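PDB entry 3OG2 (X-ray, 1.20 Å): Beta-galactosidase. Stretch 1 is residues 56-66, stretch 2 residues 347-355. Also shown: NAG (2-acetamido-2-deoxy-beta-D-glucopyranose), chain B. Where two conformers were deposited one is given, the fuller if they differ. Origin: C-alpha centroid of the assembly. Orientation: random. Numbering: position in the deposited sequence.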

# COMPACT_ATOMS: atom_id res chain seq x y z
N SER A 56 -4.46 -11.53 -11.70
CA SER A 56 -4.74 -12.77 -10.93
C SER A 56 -4.13 -12.79 -9.53
O SER A 56 -4.37 -13.75 -8.77
CB SER A 56 -4.31 -13.99 -11.77
OG SER A 56 -2.94 -13.85 -12.09
N LEU A 57 -3.37 -11.75 -9.14
CA LEU A 57 -2.88 -11.66 -7.76
C LEU A 57 -3.76 -10.79 -6.87
O LEU A 57 -3.54 -10.79 -5.66
CB LEU A 57 -1.44 -11.08 -7.76
CG LEU A 57 -0.40 -12.17 -8.10
CD1 LEU A 57 0.96 -11.48 -8.21
CD2 LEU A 57 -0.38 -13.29 -7.05
N TYR A 58 -4.76 -10.08 -7.41
CA TYR A 58 -5.61 -9.35 -6.46
C TYR A 58 -6.26 -10.26 -5.45
O TYR A 58 -6.34 -9.91 -4.26
CB TYR A 58 -6.68 -8.58 -7.22
CG TYR A 58 -6.14 -7.47 -8.10
CD1 TYR A 58 -5.08 -6.66 -7.65
CD2 TYR A 58 -6.70 -7.26 -9.36
CE1 TYR A 58 -4.58 -5.65 -8.48
CE2 TYR A 58 -6.20 -6.22 -10.19
CZ TYR A 58 -5.16 -5.45 -9.73
OH TYR A 58 -4.66 -4.40 -10.53
N LEU A 59 -6.68 -11.46 -5.84
CA LEU A 59 -7.32 -12.36 -4.90
C LEU A 59 -6.34 -12.79 -3.83
O LEU A 59 -6.73 -13.02 -2.67
CB LEU A 59 -7.89 -13.59 -5.61
CG LEU A 59 -8.75 -14.51 -4.75
CD1 LEU A 59 -9.97 -13.84 -4.09
CD2 LEU A 59 -9.17 -15.73 -5.57
N ASP A 60 -5.07 -12.95 -4.17
CA ASP A 60 -4.06 -13.25 -3.13
C ASP A 60 -4.04 -12.18 -2.08
O ASP A 60 -4.09 -12.49 -0.87
CB ASP A 60 -2.69 -13.40 -3.82
CG ASP A 60 -1.64 -13.76 -2.79
OD1 ASP A 60 -1.86 -14.71 -1.99
OD2 ASP A 60 -0.55 -13.13 -2.77
N VAL A 61 -3.97 -10.92 -2.49
CA VAL A 61 -3.92 -9.89 -1.44
C VAL A 61 -5.26 -9.84 -0.75
O VAL A 61 -5.27 -9.65 0.51
CB VAL A 61 -3.44 -8.61 -2.13
CG1 VAL A 61 -1.92 -8.60 -2.27
CG2 VAL A 61 -4.04 -8.51 -3.52
N PHE A 62 -6.39 -9.98 -1.39
CA PHE A 62 -7.67 -9.96 -0.67
C PHE A 62 -7.79 -11.11 0.30
O PHE A 62 -8.34 -10.92 1.39
CB PHE A 62 -8.86 -9.99 -1.64
CG PHE A 62 -9.22 -8.70 -2.33
CD1 PHE A 62 -9.11 -8.59 -3.71
CD2 PHE A 62 -9.69 -7.60 -1.66
CE1 PHE A 62 -9.46 -7.40 -4.36
CE2 PHE A 62 -10.05 -6.42 -2.28
CZ PHE A 62 -9.95 -6.31 -3.65
N HIS A 63 -7.30 -12.30 -0.02
CA HIS A 63 -7.33 -13.38 0.94
C HIS A 63 -6.55 -13.03 2.21
O HIS A 63 -6.91 -13.36 3.32
CB HIS A 63 -6.62 -14.62 0.35
CG HIS A 63 -7.40 -15.45 -0.58
ND1 HIS A 63 -6.82 -16.33 -1.47
CD2 HIS A 63 -8.74 -15.59 -0.65
CE1 HIS A 63 -7.79 -16.97 -2.11
NE2 HIS A 63 -8.97 -16.53 -1.63
N LYS A 64 -5.39 -12.36 2.00
CA LYS A 64 -4.51 -12.01 3.12
C LYS A 64 -5.17 -10.91 3.96
O LYS A 64 -5.02 -10.91 5.19
CB LYS A 64 -3.16 -11.59 2.56
CG LYS A 64 -2.38 -12.80 2.06
CD LYS A 64 -1.20 -12.47 1.16
CE LYS A 64 -0.50 -13.81 0.85
NZ LYS A 64 0.55 -13.67 -0.15
N ILE A 65 -5.92 -10.00 3.35
CA ILE A 65 -6.61 -8.96 4.14
C ILE A 65 -7.84 -9.54 4.82
O ILE A 65 -8.09 -9.26 5.99
CB ILE A 65 -6.94 -7.80 3.20
CG1 ILE A 65 -5.61 -7.14 2.81
CG2 ILE A 65 -7.92 -6.83 3.86
CD1 ILE A 65 -5.74 -6.00 1.83
N LYS A 66 -8.62 -10.36 4.13
CA LYS A 66 -9.79 -11.00 4.75
C LYS A 66 -9.36 -11.81 5.98
O LYS A 66 -10.06 -11.85 6.98
CB LYS A 66 -10.48 -11.88 3.71
CG LYS A 66 -11.71 -12.58 4.20
CD LYS A 66 -12.93 -11.68 4.26
CE LYS A 66 -14.16 -12.57 4.58
NZ LYS A 66 -15.35 -11.67 4.64
N SER A 347 1.84 -4.02 6.66
CA SER A 347 1.62 -5.38 7.22
C SER A 347 1.74 -6.46 6.16
O SER A 347 2.14 -7.56 6.53
CB SER A 347 0.27 -5.49 7.90
OG SER A 347 -0.79 -5.17 7.04
N ILE A 348 1.41 -6.17 4.91
CA ILE A 348 1.68 -7.10 3.81
C ILE A 348 2.82 -6.51 2.98
O ILE A 348 2.70 -5.36 2.55
CB ILE A 348 0.44 -7.31 2.94
CG1 ILE A 348 -0.77 -7.74 3.80
CG2 ILE A 348 0.75 -8.28 1.83
CD1 ILE A 348 -2.10 -7.85 3.06
N ARG A 349 3.92 -7.25 2.85
CA ARG A 349 5.08 -6.72 2.16
C ARG A 349 4.79 -6.51 0.67
O ARG A 349 3.82 -7.06 0.10
CB ARG A 349 6.22 -7.71 2.23
CG ARG A 349 6.81 -7.90 3.64
CD ARG A 349 7.96 -8.89 3.50
NE ARG A 349 8.57 -9.26 4.78
CZ ARG A 349 9.54 -8.58 5.34
NH1 ARG A 349 10.05 -7.47 4.78
NH2 ARG A 349 10.03 -9.03 6.51
N GLU A 350 5.70 -5.78 0.01
CA GLU A 350 5.60 -5.54 -1.43
C GLU A 350 5.53 -6.81 -2.22
O GLU A 350 4.86 -6.86 -3.24
CB GLU A 350 6.85 -4.72 -1.80
CG GLU A 350 6.94 -4.40 -3.28
CD GLU A 350 8.07 -3.43 -3.58
OE1 GLU A 350 8.95 -3.24 -2.68
OE2 GLU A 350 8.10 -2.83 -4.68
N ASP A 351 6.25 -7.85 -1.75
CA ASP A 351 6.23 -9.17 -2.42
C ASP A 351 5.08 -10.05 -1.91
O ASP A 351 5.04 -11.25 -2.26
CB ASP A 351 7.60 -9.82 -2.30
CG ASP A 351 7.96 -10.23 -0.89
OD1 ASP A 351 7.13 -10.13 0.04
OD2 ASP A 351 9.13 -10.67 -0.66
N ARG A 352 4.18 -9.50 -1.13
CA ARG A 352 2.91 -10.07 -0.64
C ARG A 352 3.13 -11.02 0.54
O ARG A 352 2.17 -11.67 0.99
CB ARG A 352 1.99 -10.67 -1.73
CG ARG A 352 1.91 -9.74 -2.95
CD ARG A 352 1.04 -10.31 -4.07
NE ARG A 352 1.43 -11.68 -4.36
CZ ARG A 352 2.51 -12.08 -5.00
NH1 ARG A 352 3.37 -11.19 -5.51
NH2 ARG A 352 2.70 -13.40 -5.13
N ARG A 353 4.34 -11.09 1.08
CA ARG A 353 4.56 -11.96 2.25
C ARG A 353 3.92 -11.32 3.50
O ARG A 353 3.91 -10.10 3.65
CB ARG A 353 6.04 -12.23 2.53
CG ARG A 353 6.65 -13.19 1.51
CD ARG A 353 8.12 -13.42 1.86
NE ARG A 353 8.95 -12.25 1.68
CZ ARG A 353 9.90 -11.77 2.47
NH1 ARG A 353 10.27 -12.31 3.64
NH2 ARG A 353 10.56 -10.67 2.10
N ILE A 354 3.44 -12.22 4.37
CA ILE A 354 2.75 -11.83 5.60
C ILE A 354 3.46 -12.42 6.81
O ILE A 354 2.90 -12.94 7.76
CB ILE A 354 1.28 -12.27 5.55
CG1 ILE A 354 1.12 -13.78 5.26
CG2 ILE A 354 0.56 -11.40 4.53
CD1 ILE A 354 -0.29 -14.25 5.50
N ASP A 355 4.81 -12.29 6.78
CA ASP A 355 5.61 -12.73 7.89
C ASP A 355 5.88 -11.63 8.90
O ASP A 355 6.30 -11.96 10.02
CB ASP A 355 6.96 -13.25 7.35
CG ASP A 355 7.70 -12.07 6.73
OD1 ASP A 355 7.27 -11.45 5.77
OD2 ASP A 355 8.80 -11.65 7.22
C1 NAG B . 7.42 -14.34 12.03
C2 NAG B . 7.02 -14.21 13.50
C3 NAG B . 7.34 -12.82 14.03
C4 NAG B . 8.82 -12.50 13.78
C5 NAG B . 9.12 -12.67 12.27
C6 NAG B . 10.59 -12.50 11.93
C7 NAG B . 5.05 -15.61 13.95
C8 NAG B . 3.57 -15.76 13.75
N2 NAG B . 5.57 -14.44 13.59
O3 NAG B . 7.02 -12.73 15.38
O4 NAG B . 9.02 -11.13 14.13
O5 NAG B . 8.80 -14.04 11.93
O6 NAG B . 11.40 -13.32 12.74
O7 NAG B . 5.76 -16.57 14.29
O HOH W 1 1.10 -15.33 -3.90

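Arg-352, Lys-64 and Ile-348 cover the most surface in this contact, which buries 387 Å² in all. Stretch 1 is mostly helix. Stretch 2 has no regular secondary structure, but Arg-349 to Arg-352 form a type I beta turn, closed by Arg-352 N donating to Arg-349 O at 2.8 Å.

Arg-352 ends that turn, and its CA-to-CB bond points toward the helix. Its NE donates to Asp-60 OD2 at 2.9 Å, a hydrogen bond within a salt bridge. The carboxylate oxygen lies at the edge of the guanidinium, near its plane, where an N-H can point at it. Leu-57 covers one face of the same group, with CD1 3.6 Å from Arg-352 CZ. An arginine suits this place because its flat head can take an apolar neighbour on a face and a charge at the edge. Its aliphatic part is used too: Arg-352 CD lies 3.9 Å from Val-61 CG1. A water accepts from Arg-352 NH2 at 2.8 Å and donates weakly to Asp-60 OD2 at 3.0 Å.

Lys-64 sits one helical turn after Asp-60. Chi2 to chi4 are all t, so the chain is extended from CA to NZ. Its NZ donates to Arg-352 O at 2.8 Å and to Asp-60 OD2 at 2.9 Å. Asp-60 OD2 therefore receives both cations, and its negative charge offsets their closeness. The methylenes of Lys-64 make apolar contacts: CD is 3.9 Å from Ile-354 CG2, and CB is 3.9 Å from Ile-348 CD1.

Ile-348 adds an apolar contact. Its side chain reaches the helix through CD1, which lies 3.6 Å from Ile-65 CG1. Branched aliphatic side chains suit this buried spot, since they fill space without needing polar partners.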